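Local coordinates for protein virulence factor (Pectobacterium carotovorum, PDB 2W3Y) that acts as a virulence factor of this Drosophila pathogen, is S-palmitoylated and binds to lipid vesicles, at residues 135-141 with 266-272. Numbering follows the deposited sequence.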
loop_
_atom_site.group_PDB
_atom_site.type_symbol
_atom_site.label_atom_id
_atom_site.label_comp_id
_atom_site.label_asym_id
_atom_site.label_seq_id
_atom_site.Cartn_x
_atom_site.Cartn_y
_atom_site.Cartn_z
ATOM N N ASN A 135 -4.204 1.814 11.201
ATOM C CA ASN A 135 -4.459 2.347 12.565
ATOM C C ASN A 135 -5.959 2.454 12.890
ATOM O O ASN A 135 -6.453 3.527 13.269
ATOM C CB ASN A 135 -3.780 3.697 12.794
ATOM C CG ASN A 135 -2.281 3.601 12.785
ATOM O OD1 ASN A 135 -1.707 2.590 13.185
ATOM N ND2 ASN A 135 -1.634 4.669 12.353
ATOM N N VAL A 136 -6.651 1.320 12.763
ATOM C CA VAL A 136 -8.102 1.272 12.846
ATOM C C VAL A 136 -8.585 0.131 13.731
ATOM O O VAL A 136 -7.867 -0.853 13.965
ATOM C CB VAL A 136 -8.809 1.175 11.428
ATOM C CG1 VAL A 136 -8.482 2.382 10.545
ATOM C CG2 VAL A 136 -8.484 -0.131 10.695
ATOM N N ILE A 137 -9.802 0.299 14.246
ATOM C CA ILE A 137 -10.580 -0.808 14.798
ATOM C C ILE A 137 -11.570 -1.221 13.700
ATOM O O ILE A 137 -12.476 -0.462 13.345
ATOM C CB ILE A 137 -11.299 -0.405 16.098
ATOM C CG1 ILE A 137 -10.261 0.061 17.134
ATOM C CG2 ILE A 137 -12.139 -1.573 16.658
ATOM C CD1 ILE A 137 -10.805 0.917 18.226
ATOM N N ALA A 138 -11.353 -2.410 13.143
ATOM C CA ALA A 138 -12.154 -2.921 12.040
ATOM C C ALA A 138 -13.361 -3.680 12.561
ATOM O O ALA A 138 -13.400 -4.065 13.719
ATOM C CB ALA A 138 -11.308 -3.831 11.148
ATOM N N GLY A 139 -14.343 -3.879 11.688
ATOM C CA GLY A 139 -15.461 -4.769 11.971
ATOM C C GLY A 139 -15.321 -6.008 11.103
ATOM O O GLY A 139 -14.369 -6.775 11.248
ATOM N N ASN A 140 -16.268 -6.174 10.186
ATOM C CA ASN A 140 -16.278 -7.276 9.242
ATOM C C ASN A 140 -15.171 -7.123 8.197
ATOM O O ASN A 140 -15.182 -6.184 7.399
ATOM C CB ASN A 140 -17.644 -7.361 8.541
ATOM C CG ASN A 140 -17.820 -8.648 7.759
ATOM O OD1 ASN A 140 -16.927 -9.077 7.013
ATOM N ND2 ASN A 140 -18.981 -9.283 7.922
ATOM N N VAL A 141 -14.225 -8.061 8.204
ATOM C CA VAL A 141 -13.165 -8.087 7.204
ATOM C C VAL A 141 -13.102 -9.440 6.491
ATOM O O VAL A 141 -12.058 -9.836 5.978
ATOM C CB VAL A 141 -11.785 -7.674 7.817
ATOM C CG1 VAL A 141 -11.877 -6.260 8.413
ATOM C CG2 VAL A 141 -11.304 -8.684 8.873
ATOM N N PHE A 266 -14.396 -1.205 3.550
ATOM C CA PHE A 266 -14.663 -1.850 4.824
ATOM C C PHE A 266 -15.752 -1.063 5.546
ATOM O O PHE A 266 -15.738 0.171 5.531
ATOM C CB PHE A 266 -13.400 -1.892 5.675
ATOM C CG PHE A 266 -12.344 -2.814 5.146
ATOM C CD1 PHE A 266 -12.422 -4.184 5.366
ATOM C CD2 PHE A 266 -11.273 -2.309 4.418
ATOM C CE1 PHE A 266 -11.444 -5.040 4.889
ATOM C CE2 PHE A 266 -10.275 -3.159 3.932
ATOM C CZ PHE A 266 -10.362 -4.521 4.166
ATOM N N ASN A 267 -16.676 -1.778 6.176
ATOM C CA ASN A 267 -17.803 -1.161 6.875
ATOM C C ASN A 267 -17.665 -1.227 8.389
ATOM O O ASN A 267 -17.049 -2.163 8.924
ATOM C CB ASN A 267 -19.126 -1.813 6.446
ATOM C CG ASN A 267 -19.386 -1.677 4.951
ATOM O OD1 ASN A 267 -19.348 -0.574 4.399
ATOM N ND2 ASN A 267 -19.635 -2.803 4.287
ATOM N N GLY A 268 -18.247 -0.231 9.061
ATOM C CA GLY A 268 -18.254 -0.133 10.526
ATOM C C GLY A 268 -16.883 0.078 11.149
ATOM O O GLY A 268 -16.579 -0.508 12.187
ATOM N N VAL A 269 -16.062 0.926 10.525
ATOM C CA VAL A 269 -14.667 1.143 10.955
ATOM C C VAL A 269 -14.486 2.455 11.736
ATOM O O VAL A 269 -15.047 3.487 11.373
ATOM C CB VAL A 269 -13.696 1.104 9.728
ATOM C CG1 VAL A 269 -12.201 1.155 10.159
ATOM C CG2 VAL A 269 -13.957 -0.140 8.894
ATOM N N LYS A 270 -13.687 2.413 12.803
ATOM C CA LYS A 270 -13.281 3.639 13.485
ATOM C C LYS A 270 -11.767 3.685 13.702
ATOM O O LYS A 270 -11.119 2.639 13.677
ATOM C CB LYS A 270 -14.059 3.820 14.801
ATOM C CG LYS A 270 -13.837 2.748 15.863
ATOM C CD LYS A 270 -14.238 3.295 17.234
ATOM C CE LYS A 270 -14.976 2.253 18.079
ATOM N NZ LYS A 270 -14.102 1.206 18.697
ATOM N N PRO A 271 -11.193 4.897 13.911
ATOM C CA PRO A 271 -9.762 4.991 14.198
ATOM C C PRO A 271 -9.424 4.351 15.554
ATOM O O PRO A 271 -10.273 4.306 16.456
ATOM C CB PRO A 271 -9.504 6.511 14.251
ATOM C CG PRO A 271 -10.711 7.146 13.616
ATOM C CD PRO A 271 -11.834 6.227 13.925
ATOM N N ASN A 272 -8.215 3.814 15.676
ATOM C CA ASN A 272 -7.732 3.350 16.977
ATOM C C ASN A 272 -6.901 4.449 17.652
ATOM O O ASN A 272 -6.770 5.556 17.110
ATOM C CB ASN A 272 -6.992 1.995 16.852
ATOM C CG ASN A 272 -5.590 2.101 16.241
ATOM O OD1 ASN A 272 -5.028 3.190 16.045
ATOM N ND2 ASN A 272 -5.006 0.938 15.951
HETATM O O HOH W 1 -2.247 0.719 14.892
HETATM O O HOH W 2 -6.696 -1.551 16.225
HETATM O O HOH W 3 -14.893 -0.656 14.621
HETATM O O HOH W 4 -14.604 -3.465 8.966
HETATM O O HOH W 5 -16.623 -4.814 6.000
HETATM O O HOH W 6 -18.571 -4.345 10.391
#
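The linker between helix 125-134 and helix 142-159 pairs in antiparallel fashion with the chain as it leaves strand 262-266, forming a two-stranded sheet only two residues long on each side. I137 and K270 are the hydrogen-bonded pair: I137 N donates to K270 O (2.7 Å) and K270 N to I137 O (3.2 Å). I137 O also accepts from water 3 (2.7 Å), which donates to G268 O (3.0 Å) as well. V136 and P271 form the non-hydrogen-bonded pair, so the proline, which has no amide hydrogen, costs the sheet no bond. Beyond it, N272 N donates almost linearly to N135 O (3.0 Å). The side-chain amide of N272 reaches back through two waters: ND2 donates to water 1 (3.0 Å), which donates to N135 OD1 (2.6 Å), and to water 2 (3.0 Å), which donates to V136 O (2.6 Å); N272 OD1 accepts from N274 N.

Past A138 the two chains draw apart, from 4.9 Å between A138 CA and V269 CA to 6.8 Å between V141 CA and F266 CA, and water fills the gap. N267 O accepts from water 4 (2.8 Å) and water 6 (3.0 Å), which in turn accept from G139 N (2.8 Å) and N140 N (2.9 Å), while water 5 joins N267 N (3.0 Å) to N140 O (2.4 Å).

Apolar contacts are few: V136 CB meets V269 CG1 at 3.6 Å, and V141 CG1 meets F266 CD1 at 3.7 Å. F266, backbone-bonded to Q48 and N50, touches I130 of helix 125-134. V136 and V269 pack on F49 and F178 of strands 40-49 and 166-179, tying the interhelical linker to the main sheet.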